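Local coordinates for protein PfkB (Polaromonas sp. JS666, PDB 4DU5) that probably phosphorylates a sugar or related small molecule with ATP, as a kinase of the PfkB carbohydrate kinase family, at residues I30-A35 against G76-L81; E34-L39 against Y130-S135; V64-A69 against A95-D100; G82-G87 against Q110-Q115. All coordinates share one frame; numbering follows the deposited sequence.

Contact 1 of 4, residues I30-A35 against G76-L81; sequences ITFGEA and GWASRL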
loop_
_atom_site.group_PDB
_atom_site.type_symbol
_atom_site.label_atom_id
_atom_site.label_comp_id
_atom_site.label_asym_id
_atom_site.label_seq_id
_atom_site.Cartn_x
_atom_site.Cartn_y
_atom_site.Cartn_z
ATOM N N ILE A 30 20.983 19.624 6.221
ATOM C CA ILE A 30 19.982 18.703 6.721
ATOM C C ILE A 30 18.575 19.039 6.162
ATOM O O ILE A 30 18.218 20.218 6.077
ATOM C CB ILE A 30 19.997 18.629 8.296
ATOM C CG1 ILE A 30 21.161 17.765 8.778
ATOM C CG2 ILE A 30 18.750 17.951 8.862
ATOM C CD1 ILE A 30 21.426 17.843 10.288
ATOM N N THR A 31 17.798 18.017 5.764
ATOM C CA THR A 31 16.313 18.171 5.602
ATOM C C THR A 31 15.495 17.170 6.372
ATOM O O THR A 31 15.927 16.033 6.577
ATOM C CB THR A 31 15.735 17.966 4.173
ATOM O OG1 THR A 31 16.573 17.094 3.381
ATOM C CG2 THR A 31 15.467 19.240 3.525
ATOM N N PHE A 32 14.278 17.609 6.696
ATOM C CA PHE A 32 13.238 16.798 7.305
ATOM C C PHE A 32 12.127 16.513 6.296
ATOM O O PHE A 32 11.655 17.417 5.606
ATOM C CB PHE A 32 12.662 17.510 8.530
ATOM C CG PHE A 32 13.578 17.491 9.709
ATOM C CD1 PHE A 32 14.763 18.259 9.716
ATOM C CD2 PHE A 32 13.292 16.699 10.824
ATOM C CE1 PHE A 32 15.642 18.247 10.836
ATOM C CE2 PHE A 32 14.160 16.673 11.932
ATOM C CZ PHE A 32 15.336 17.452 11.938
ATOM N N GLY A 33 11.678 15.268 6.222
ATOM C CA GLY A 33 10.602 14.978 5.291
ATOM C C GLY A 33 10.325 13.517 5.044
ATOM O O GLY A 33 11.085 12.634 5.446
ATOM N N GLU A 34 9.214 13.282 4.364
ATOM C CA GLU A 34 8.747 11.942 4.135
ATOM C C GLU A 34 9.117 11.512 2.753
ATOM O O GLU A 34 8.761 12.169 1.785
ATOM C CB GLU A 34 7.247 11.898 4.295
ATOM C CG GLU A 34 6.663 10.686 3.692
ATOM C CD GLU A 34 5.306 10.313 4.253
ATOM O OE1 GLU A 34 4.539 11.215 4.663
ATOM O OE2 GLU A 34 5.012 9.094 4.263
ATOM N N ALA A 35 9.832 10.408 2.645
ATOM C CA ALA A 35 9.930 9.756 1.352
ATOM C C ALA A 35 8.841 8.713 1.262
ATOM O O ALA A 35 8.398 8.194 2.263
ATOM C CB ALA A 35 11.285 9.118 1.171
ATOM N N GLY A 76 22.452 15.234 5.266
ATOM C CA GLY A 76 21.799 14.349 6.201
ATOM C C GLY A 76 20.297 14.482 6.122
ATOM O O GLY A 76 19.772 15.610 6.141
ATOM N N TRP A 77 19.605 13.339 6.047
ATOM C CA TRP A 77 18.147 13.290 6.005
ATOM C C TRP A 77 17.535 12.724 7.277
ATOM O O TRP A 77 18.014 11.726 7.816
ATOM C CB TRP A 77 17.726 12.439 4.835
ATOM C CG TRP A 77 16.248 12.161 4.732
ATOM C CD1 TRP A 77 15.215 13.053 4.910
ATOM C CD2 TRP A 77 15.644 10.911 4.381
ATOM N NE1 TRP A 77 14.012 12.425 4.711
ATOM C CE2 TRP A 77 14.244 11.109 4.391
ATOM C CE3 TRP A 77 16.149 9.641 4.076
ATOM C CZ2 TRP A 77 13.353 10.092 4.097
ATOM C CZ3 TRP A 77 15.274 8.628 3.807
ATOM C CH2 TRP A 77 13.885 8.854 3.803
ATOM N N ALA A 78 16.467 13.347 7.748
ATOM C CA ALA A 78 15.773 12.869 8.925
ATOM C C ALA A 78 14.348 12.435 8.571
ATOM O O ALA A 78 13.586 13.199 7.965
ATOM C CB ALA A 78 15.741 13.940 9.963
ATOM N N SER A 79 13.982 11.213 8.943
ATOM C CA SER A 79 12.656 10.677 8.623
ATOM C C SER A 79 12.285 9.412 9.461
ATOM O O SER A 79 13.082 8.910 10.281
ATOM C CB SER A 79 12.556 10.398 7.115
ATOM O OG SER A 79 11.238 10.530 6.636
ATOM N N ARG A 80 11.065 8.914 9.264
ATOM C CA ARG A 80 10.665 7.625 9.808
ATOM C C ARG A 80 10.246 6.810 8.615
ATOM O O ARG A 80 9.781 7.373 7.629
ATOM C CB ARG A 80 9.457 7.760 10.756
ATOM C CG ARG A 80 9.605 8.713 11.953
ATOM C CD ARG A 80 8.460 8.472 12.928
ATOM N NE ARG A 80 8.721 7.222 13.633
ATOM C CZ ARG A 80 9.341 7.149 14.809
ATOM N NH1 ARG A 80 9.707 8.251 15.436
ATOM N NH2 ARG A 80 9.590 5.980 15.356
ATOM N N LEU A 81 10.411 5.495 8.721
ATOM C CA LEU A 81 9.931 4.523 7.744
ATOM C C LEU A 81 9.540 3.249 8.486
ATOM O O LEU A 81 10.056 2.978 9.567
ATOM C CB LEU A 81 11.069 4.141 6.799
ATOM C CG LEU A 81 11.727 5.163 5.871
ATOM C CD1 LEU A 81 13.015 4.580 5.330
ATOM C CD2 LEU A 81 10.731 5.544 4.749
#

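Contact 2 of 4, residues E34-L39 against Y130-S135; sequences EAMMLL and YHRKGS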
loop_
_atom_site.group_PDB
_atom_site.type_symbol
_atom_site.label_atom_id
_atom_site.label_comp_id
_atom_site.label_asym_id
_atom_site.label_seq_id
_atom_site.Cartn_x
_atom_site.Cartn_y
_atom_site.Cartn_z
ATOM N N GLU A 34 9.214 13.282 4.364
ATOM C CA GLU A 34 8.747 11.942 4.135
ATOM C C GLU A 34 9.117 11.512 2.753
ATOM O O GLU A 34 8.761 12.169 1.785
ATOM C CB GLU A 34 7.247 11.898 4.295
ATOM C CG GLU A 34 6.663 10.686 3.692
ATOM C CD GLU A 34 5.306 10.313 4.253
ATOM O OE1 GLU A 34 4.539 11.215 4.663
ATOM O OE2 GLU A 34 5.012 9.094 4.263
ATOM N N ALA A 35 9.832 10.408 2.645
ATOM C CA ALA A 35 9.930 9.756 1.352
ATOM C C ALA A 35 8.841 8.713 1.262
ATOM O O ALA A 35 8.398 8.194 2.263
ATOM C CB ALA A 35 11.285 9.118 1.171
HETATM N N MSE A 36 8.410 8.423 0.047
HETATM C CA MSE A 36 7.502 7.324 -0.230
HETATM C C MSE A 36 8.042 6.552 -1.410
HETATM O O MSE A 36 8.858 7.069 -2.162
HETATM C CB MSE A 36 6.121 7.850 -0.588
HETATM C CG MSE A 36 5.480 8.692 0.468
HETATM SE SE MSE A 36 4.324 10.009 -0.378
HETATM C CE MSE A 36 5.676 11.401 -0.824
HETATM N N MSE A 37 7.587 5.310 -1.554
HETATM C CA MSE A 37 7.885 4.491 -2.713
HETATM C C MSE A 37 6.917 4.874 -3.830
HETATM O O MSE A 37 5.708 5.042 -3.619
HETATM C CB MSE A 37 7.802 2.997 -2.388
HETATM C CG MSE A 37 8.391 2.095 -3.462
HETATM SE SE MSE A 37 8.170 0.121 -3.200
HETATM C CE MSE A 37 6.206 0.003 -3.350
ATOM N N LEU A 38 7.491 5.047 -5.016
ATOM C CA LEU A 38 6.759 5.434 -6.198
ATOM C C LEU A 38 6.615 4.274 -7.176
ATOM O O LEU A 38 7.585 3.804 -7.749
ATOM C CB LEU A 38 7.465 6.620 -6.842
ATOM C CG LEU A 38 6.916 7.195 -8.137
ATOM C CD1 LEU A 38 5.419 7.083 -8.229
ATOM C CD2 LEU A 38 7.310 8.627 -8.164
ATOM N N LEU A 39 5.385 3.815 -7.350
ATOM C CA LEU A 39 5.082 2.781 -8.335
ATOM C C LEU A 39 4.553 3.390 -9.650
ATOM O O LEU A 39 3.524 4.077 -9.677
ATOM C CB LEU A 39 4.118 1.749 -7.754
ATOM C CG LEU A 39 4.686 0.769 -6.730
ATOM C CD1 LEU A 39 3.590 -0.113 -6.230
ATOM C CD2 LEU A 39 5.808 -0.073 -7.327
ATOM N N TYR A 130 -1.787 8.891 -4.078
ATOM C CA TYR A 130 -0.947 8.869 -2.901
ATOM C C TYR A 130 -1.532 7.952 -1.843
ATOM O O TYR A 130 -2.735 7.980 -1.588
ATOM C CB TYR A 130 -0.882 10.268 -2.293
ATOM C CG TYR A 130 -0.138 11.323 -3.073
ATOM C CD1 TYR A 130 1.258 11.410 -3.006
ATOM C CD2 TYR A 130 -0.827 12.276 -3.806
ATOM C CE1 TYR A 130 1.950 12.404 -3.679
ATOM C CE2 TYR A 130 -0.156 13.274 -4.487
ATOM C CZ TYR A 130 1.240 13.340 -4.435
ATOM O OH TYR A 130 1.925 14.335 -5.132
ATOM N N HIS A 131 -0.680 7.162 -1.197
ATOM C CA HIS A 131 -1.109 6.346 -0.053
ATOM C C HIS A 131 -0.211 6.634 1.123
ATOM O O HIS A 131 0.717 5.887 1.425
ATOM C CB HIS A 131 -1.049 4.875 -0.392
ATOM C CG HIS A 131 -1.990 4.467 -1.478
ATOM N ND1 HIS A 131 -3.343 4.320 -1.268
ATOM C CD2 HIS A 131 -1.771 4.164 -2.780
ATOM C CE1 HIS A 131 -3.917 3.948 -2.399
ATOM N NE2 HIS A 131 -2.986 3.846 -3.331
ATOM N N ARG A 132 -0.479 7.726 1.799
ATOM C CA ARG A 132 0.470 8.154 2.798
ATOM C C ARG A 132 -0.159 8.482 4.129
ATOM O O ARG A 132 0.530 8.933 5.019
ATOM C CB ARG A 132 1.261 9.371 2.296
ATOM C CG ARG A 132 0.421 10.628 2.137
ATOM C CD ARG A 132 1.247 11.838 2.413
ATOM N NE ARG A 132 1.649 12.450 1.159
ATOM C CZ ARG A 132 2.820 13.047 0.932
ATOM N NH1 ARG A 132 3.778 13.106 1.871
ATOM N NH2 ARG A 132 3.024 13.572 -0.274
ATOM N N LYS A 133 -1.467 8.294 4.264
ATOM C CA LYS A 133 -2.121 8.609 5.528
ATOM C C LYS A 133 -1.592 7.677 6.595
ATOM O O LYS A 133 -1.354 6.487 6.352
ATOM C CB LYS A 133 -3.640 8.469 5.435
ATOM C CG LYS A 133 -4.384 9.716 5.002
ATOM C CD LYS A 133 -5.699 9.353 4.214
ATOM C CE LYS A 133 -7.038 9.706 4.952
ATOM N NZ LYS A 133 -7.658 8.624 5.822
ATOM N N GLY A 134 -1.373 8.249 7.771
ATOM C CA GLY A 134 -1.032 7.491 8.958
ATOM C C GLY A 134 0.283 6.742 8.886
ATOM O O GLY A 134 0.471 5.800 9.658
ATOM N N SER A 135 1.189 7.187 7.996
ATOM C CA SER A 135 2.493 6.561 7.758
ATOM C C SER A 135 3.461 6.878 8.874
ATOM O O SER A 135 3.200 7.768 9.691
ATOM C CB SER A 135 3.093 7.045 6.443
ATOM O OG SER A 135 3.720 8.295 6.633
HETATM O O HOH W 1 6.727 13.824 1.068
#

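Contact 3 of 4, residues V64-A69 against A95-D100; sequences VAIGLA and AAEGID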
loop_
_atom_site.group_PDB
_atom_site.type_symbol
_atom_site.label_atom_id
_atom_site.label_comp_id
_atom_site.label_asym_id
_atom_site.label_seq_id
_atom_site.Cartn_x
_atom_site.Cartn_y
_atom_site.Cartn_z
ATOM N N VAL A 64 15.374 16.854 -3.319
ATOM C CA VAL A 64 16.351 17.920 -3.161
ATOM C C VAL A 64 17.655 17.349 -2.556
ATOM O O VAL A 64 18.787 17.731 -2.950
ATOM C CB VAL A 64 15.773 19.141 -2.355
ATOM C CG1 VAL A 64 16.839 20.112 -1.899
ATOM C CG2 VAL A 64 14.814 19.880 -3.181
ATOM N N ALA A 65 17.482 16.419 -1.610
ATOM C CA ALA A 65 18.604 15.812 -0.923
ATOM C C ALA A 65 19.466 15.010 -1.907
ATOM O O ALA A 65 20.652 15.155 -1.920
ATOM C CB ALA A 65 18.118 14.981 0.211
ATOM N N ILE A 66 18.862 14.194 -2.742
ATOM C CA ILE A 66 19.569 13.448 -3.800
ATOM C C ILE A 66 20.388 14.319 -4.794
ATOM O O ILE A 66 21.449 13.929 -5.249
ATOM C CB ILE A 66 18.546 12.646 -4.649
ATOM C CG1 ILE A 66 17.733 11.655 -3.804
ATOM C CG2 ILE A 66 19.217 11.991 -5.861
ATOM C CD1 ILE A 66 16.881 10.679 -4.669
ATOM N N GLY A 67 19.857 15.472 -5.164
ATOM C CA GLY A 67 20.577 16.410 -6.020
ATOM C C GLY A 67 21.767 17.064 -5.345
ATOM O O GLY A 67 22.874 17.003 -5.864
ATOM N N LEU A 68 21.539 17.696 -4.196
ATOM C CA LEU A 68 22.622 18.166 -3.352
ATOM C C LEU A 68 23.675 17.121 -3.059
ATOM O O LEU A 68 24.845 17.474 -2.981
ATOM C CB LEU A 68 22.119 18.660 -2.008
ATOM C CG LEU A 68 21.089 19.757 -1.883
ATOM C CD1 LEU A 68 20.837 20.011 -0.393
ATOM C CD2 LEU A 68 21.532 21.035 -2.591
ATOM N N ALA A 69 23.290 15.861 -2.841
ATOM C CA ALA A 69 24.281 14.808 -2.588
ATOM C C ALA A 69 25.073 14.439 -3.861
ATOM O O ALA A 69 26.293 14.180 -3.809
ATOM C CB ALA A 69 23.649 13.598 -1.978
ATOM N N ALA A 95 20.601 5.931 0.862
ATOM C CA ALA A 95 21.992 5.740 1.290
ATOM C C ALA A 95 22.960 5.483 0.154
ATOM O O ALA A 95 24.138 5.785 0.292
ATOM C CB ALA A 95 22.101 4.593 2.295
ATOM N N ALA A 96 22.488 4.901 -0.945
ATOM C CA ALA A 96 23.361 4.627 -2.084
ATOM C C ALA A 96 23.598 5.921 -2.836
ATOM O O ALA A 96 24.292 5.957 -3.861
ATOM C CB ALA A 96 22.748 3.583 -3.012
ATOM N N GLU A 97 22.988 6.991 -2.350
ATOM C CA GLU A 97 23.208 8.301 -2.938
ATOM C C GLU A 97 24.235 9.092 -2.146
ATOM O O GLU A 97 24.611 10.179 -2.554
ATOM C CB GLU A 97 21.886 9.098 -3.079
ATOM C CG GLU A 97 20.979 8.682 -4.264
ATOM C CD GLU A 97 21.567 8.992 -5.652
ATOM O OE1 GLU A 97 20.866 8.752 -6.656
ATOM O OE2 GLU A 97 22.720 9.479 -5.764
ATOM N N GLY A 98 24.681 8.555 -1.017
ATOM C CA GLY A 98 25.613 9.263 -0.138
ATOM C C GLY A 98 25.005 10.118 0.967
ATOM O O GLY A 98 25.726 10.840 1.657
ATOM N N ILE A 99 23.686 10.029 1.145
ATOM C CA ILE A 99 22.970 10.771 2.184
ATOM C C ILE A 99 23.163 10.134 3.547
ATOM O O ILE A 99 22.982 8.933 3.687
ATOM C CB ILE A 99 21.461 10.841 1.882
ATOM C CG1 ILE A 99 21.246 11.494 0.510
ATOM C CG2 ILE A 99 20.738 11.607 2.966
ATOM C CD1 ILE A 99 19.845 11.383 -0.065
ATOM N N ASP A 100 23.537 10.943 4.541
ATOM C CA ASP A 100 23.566 10.504 5.948
ATOM C C ASP A 100 22.151 10.085 6.445
ATOM O O ASP A 100 21.286 10.909 6.752
ATOM C CB ASP A 100 24.243 11.577 6.836
ATOM C CG ASP A 100 24.117 11.303 8.363
ATOM O OD1 ASP A 100 23.147 10.660 8.827
ATOM O OD2 ASP A 100 24.989 11.789 9.135
#

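Contact 4 of 4, residues G82-G87 against Q110-Q115; sequences GTDSMG and QKTGFQ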
loop_
_atom_site.group_PDB
_atom_site.type_symbol
_atom_site.label_atom_id
_atom_site.label_comp_id
_atom_site.label_asym_id
_atom_site.label_seq_id
_atom_site.Cartn_x
_atom_site.Cartn_y
_atom_site.Cartn_z
ATOM N N GLY A 82 8.671 2.433 7.898
ATOM C CA GLY A 82 8.491 1.088 8.388
ATOM C C GLY A 82 9.735 0.248 8.124
ATOM O O GLY A 82 10.692 0.693 7.459
ATOM N N THR A 83 9.728 -0.981 8.645
ATOM C CA THR A 83 10.798 -1.947 8.382
ATOM C C THR A 83 10.272 -2.986 7.415
ATOM O O THR A 83 10.878 -4.064 7.250
ATOM C CB THR A 83 11.246 -2.669 9.638
ATOM O OG1 THR A 83 10.138 -3.417 10.146
ATOM C CG2 THR A 83 11.756 -1.678 10.692
ATOM N N ASP A 84 9.137 -2.663 6.785
ATOM C CA ASP A 84 8.619 -3.406 5.625
ATOM C C ASP A 84 9.565 -3.257 4.438
ATOM O O ASP A 84 10.481 -2.411 4.468
ATOM C CB ASP A 84 7.240 -2.888 5.245
ATOM C CG ASP A 84 7.266 -1.438 4.821
ATOM O OD1 ASP A 84 7.321 -0.544 5.688
ATOM O OD2 ASP A 84 7.241 -1.192 3.610
ATOM N N SER A 85 9.341 -4.049 3.389
ATOM C CA SER A 85 10.241 -4.046 2.226
ATOM C C SER A 85 10.351 -2.691 1.516
ATOM O O SER A 85 11.357 -2.393 0.905
ATOM C CB SER A 85 9.881 -5.151 1.238
ATOM O OG SER A 85 8.596 -4.948 0.707
HETATM N N MSE A 86 9.323 -1.873 1.614
HETATM C CA MSE A 86 9.298 -0.606 0.925
HETATM C C MSE A 86 10.158 0.350 1.716
HETATM O O MSE A 86 10.903 1.129 1.140
HETATM C CB MSE A 86 7.871 -0.051 0.830
HETATM C CG MSE A 86 6.827 -0.976 0.237
HETATM SE SE MSE A 86 5.142 -0.003 -0.062
HETATM C CE MSE A 86 4.405 0.180 1.736
ATOM N N GLY A 87 10.025 0.281 3.041
ATOM C CA GLY A 87 10.854 1.051 3.948
ATOM C C GLY A 87 12.313 0.729 3.728
ATOM O O GLY A 87 13.147 1.608 3.687
ATOM N N GLN A 110 5.051 0.820 12.515
ATOM C CA GLN A 110 4.455 1.878 11.706
ATOM C C GLN A 110 4.654 1.523 10.248
ATOM O O GLN A 110 5.509 0.685 9.931
ATOM C CB GLN A 110 5.105 3.217 12.042
ATOM C CG GLN A 110 5.076 3.605 13.516
ATOM C CD GLN A 110 5.731 4.949 13.744
ATOM O OE1 GLN A 110 6.697 5.292 13.063
ATOM N NE2 GLN A 110 5.200 5.731 14.687
ATOM N N LYS A 111 3.867 2.155 9.371
ATOM C CA LYS A 111 3.875 1.804 7.924
ATOM C C LYS A 111 4.555 2.812 6.944
ATOM O O LYS A 111 4.535 4.006 7.168
ATOM C CB LYS A 111 2.471 1.387 7.469
ATOM C CG LYS A 111 1.352 1.793 8.419
ATOM C CD LYS A 111 0.085 0.991 8.155
ATOM C CE LYS A 111 -0.995 1.195 9.230
ATOM N NZ LYS A 111 -1.997 0.060 9.177
ATOM N N THR A 112 5.190 2.295 5.891
ATOM C CA THR A 112 5.851 3.130 4.871
ATOM C C THR A 112 4.852 3.622 3.836
ATOM O O THR A 112 4.054 2.837 3.331
ATOM C CB THR A 112 6.929 2.362 4.072
ATOM O OG1 THR A 112 7.952 1.883 4.953
ATOM C CG2 THR A 112 7.566 3.261 3.048
ATOM N N GLY A 113 4.922 4.905 3.503
ATOM C CA GLY A 113 4.092 5.474 2.462
ATOM C C GLY A 113 4.463 5.037 1.064
ATOM O O GLY A 113 5.567 4.574 0.820
ATOM N N PHE A 114 3.522 5.161 0.138
ATOM C CA PHE A 114 3.791 4.814 -1.254
ATOM C C PHE A 114 2.866 5.535 -2.200
ATOM O O PHE A 114 1.867 6.073 -1.778
ATOM C CB PHE A 114 3.793 3.294 -1.482
ATOM C CG PHE A 114 2.455 2.659 -1.428
ATOM C CD1 PHE A 114 1.840 2.384 -0.197
ATOM C CD2 PHE A 114 1.818 2.275 -2.600
ATOM C CE1 PHE A 114 0.565 1.760 -0.135
ATOM C CE2 PHE A 114 0.559 1.669 -2.562
ATOM C CZ PHE A 114 -0.073 1.410 -1.325
ATOM N N GLN A 115 3.222 5.590 -3.473
ATOM C CA GLN A 115 2.327 6.201 -4.443
ATOM C C GLN A 115 2.316 5.462 -5.791
ATOM O O GLN A 115 3.198 4.658 -6.083
ATOM C CB GLN A 115 2.618 7.706 -4.595
ATOM C CG GLN A 115 3.908 7.946 -5.261
ATOM C CD GLN A 115 4.389 9.363 -5.167
ATOM O OE1 GLN A 115 4.441 9.950 -4.083
ATOM N NE2 GLN A 115 4.823 9.904 -6.304
#

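Contact 1 of 4, residues I30-A35 against G76-L81
With its ring carbon CG set opposite the backbone N (chi1 174°), Trp-77 swings its ring forward alongside the neighbouring strand until NE1 meets Gly-33 O at 3.0 Å. The carbonyl oxygen lies close to the indole plane, whereas NE1 comes from 44° above the carbonyl plane, off the lone-pair directions. Ser-79 OG also approaches this oxygen, but the modelled length is too short to be trusted. The indole N-H is thus the sound grip on Gly-33 O, where strand 27-32 ends and its ladder is giving out. Glycine suits this corner because, at its backbone angles, a CB would be jammed against the carbonyl O of Phe-32. Further along the indole, Ala-35 CB packs 3.7 Å from Trp-77 CH2.

On the other face of the sheet Phe-32 lays its ring over Ala-78, whose CB sits 3.9 Å from the ring centroid, a CH-pi contact that a small methyl allows. Between the two strands run Thr-31 N to Gly-76 O (3.1 Å), Ala-78 N to Thr-31 O (3.0 Å) and a weak Gly-33 N to Ala-78 O. Helices 60-70 and 85-95 cover the Trp-77 face. This is the parallel core pairing of the Rossmann-like alpha/beta sheet of PfkB-family kinases.

Contact 2 of 4, residues E34-L39 against Y130-S135
Met-36, a selenomethionine, Arg-132 and Glu-34 bury most of the surface here. The Met-36 SE atom rests over the centre of one face of the guanidinium, 3.6 Å from Arg-132 CZ, and CE reaches on to the same group, 3.5 Å from NH2. Methionine's long, flexible, unbranched chain suits this flat cation, whose in-plane N-H groups stay available for polar partners.

One such partner is Glu-34, extended beyond CG so that its carboxylate comes to the guanidinium edge. The salt bridge from NH1 to Glu-34 OE1 is long, 3.5 Å, and weak as a hydrogen bond, with the two planes almost perpendicular at 86°. A water makes a second connection, accepting from Arg-132 NH1 and donating to the backbone Glu-34 O at 2.7 Å.

Strands 36-41 and 128-131 flank strand 114-117 in the small four-stranded sheet, which probably corresponds to the lid of ribokinase-like enzymes, and their side chains meet beside Gln-115. Beyond strand 128-131 a type II turn from Arg-132 to Ser-135, with Gly-134 at its positive-phi position, brings Ser-135 back to Glu-34. Its OG donates to Glu-34 OE2 at 2.8 Å, approaching 38° above the carboxylate plane. Tyr-130 presents its ring edge to Met-36, CD1 lying 4.3 Å from SE.

Contact 3 of 4, residues V64-A69 against A95-D100
Ala-69 N donates to Ala-65 O at 2.9 Å, and this ordinary helical bond stacks the two alanines on one side of helix 60-70, where Ala-69 CB points to the loop 95-100 and Ala-65 CB lies beside it. That loop contains a Schellman motif: helix 85-95 is followed by a type I turn from Ala-95 to Gly-98, and Gly-98 takes the positive phi of 91° that stops the helix. Glycine is the natural residue there, since a left-handed backbone conformation is easiest without a side chain. The chain then turns toward strand 100-106, as in the helix-to-strand connections of an alpha/beta fold.

Ile-99, just past the glycine, carries the apolar part of the contact. Its CG1 branch points away from its own carbonyl carbon (chi1 -58°) and lies along the helix, with CG1 4.0 Å from Ala-69 CB and CD1 4.0 Å from Ala-65 CB. Alanines let the isoleucine come close to the helix backbone. Trp-77 and Met-94 also touch Ile-99, joining this corner to the main sheet and to helix 85-95.

Glu-97 approaches from the outer side. A bend at chi2 (-67°) lays its stem obliquely across Ile-66, while the carboxylate forms a salt bridge through OE1 with Arg-70 in the same helix 60-70. The methyl Ile-66 CG2 packs 3.8 Å from Glu-97 CD, and Ala-69 CB lies 3.6 Å from Glu-97 O.

Contact 4 of 4, residues G82-G87 against Q110-Q115
The backbones come closest where Gly-82 passes Lys-111, with their CA atoms 4.7 Å apart, before one chain enters helix 85-95 and the other strand 114-117. Asp-84 is the N-cap of that helix: its OD2 accepts from Met-86 N at 3.0 Å and from Gly-87 N at 3.2 Å, both coming from the same face of the carboxylate and well above its plane. Aspartate fits because its short side chain can fold back onto the first turn, with CG lodged between backbone N and carbonyl carbon (chi1 63°).

The other oxygen faces the loop 110-115. Thr-112 OG1 donates at 2.6 Å to Asp-84 OD1, which accepts on its syn lone pair, and so steadies the cap from across the contact. The same hydroxyl takes a weak, bent bond from Gly-82 N. Threonine serves both needs here, its hydroxyl turned to the cap while its methyl CG2 packs 4.0 Å from Met-86 CB. Gly-82 and Gly-87 allow the hydroxyl to sit close against both backbones.

Two residues on, in strand 114-117, Phe-114 meets Met-86, a selenomethionine, in an oblique Met-aromatic contact. The ring also touches Phe-114 of the second subunit, and Ser-85 OG bonds to Glu-129 OE1 of that subunit, placing this join at the dimer interface. Met-86 SE stands 4.6 Å from the Phe-114 centroid, 39° off the ring normal, and 3.8 Å from Phe-114 CB.

Overall arrangement
From the N terminus, strand 27-32 opens contact 1 and, almost at once through the shared Glu-34 and Ala-35, contact 2. Helix 60-70 then opens contact 3 before strand 75-81 closes contact 1, so contacts 1 and 3 cross. Contact 4 opens at 82-87, contact 3 closes at 95-100, and contact 4 closes at 110-115, a second crossing. Contact 2, the widest loop, closes last at 130-135 with contacts 3 and 4 nested inside. Contact 1 pairs central strands of the main sheet; contact 3 packs helix 60-70 on the loop leading to edge strand 100-106. Contact 2 ties strand 36-41 to the turn after strand 128-131, contact 4 helix 85-95 to the chain entering strand 114-117; both touch the second subunit.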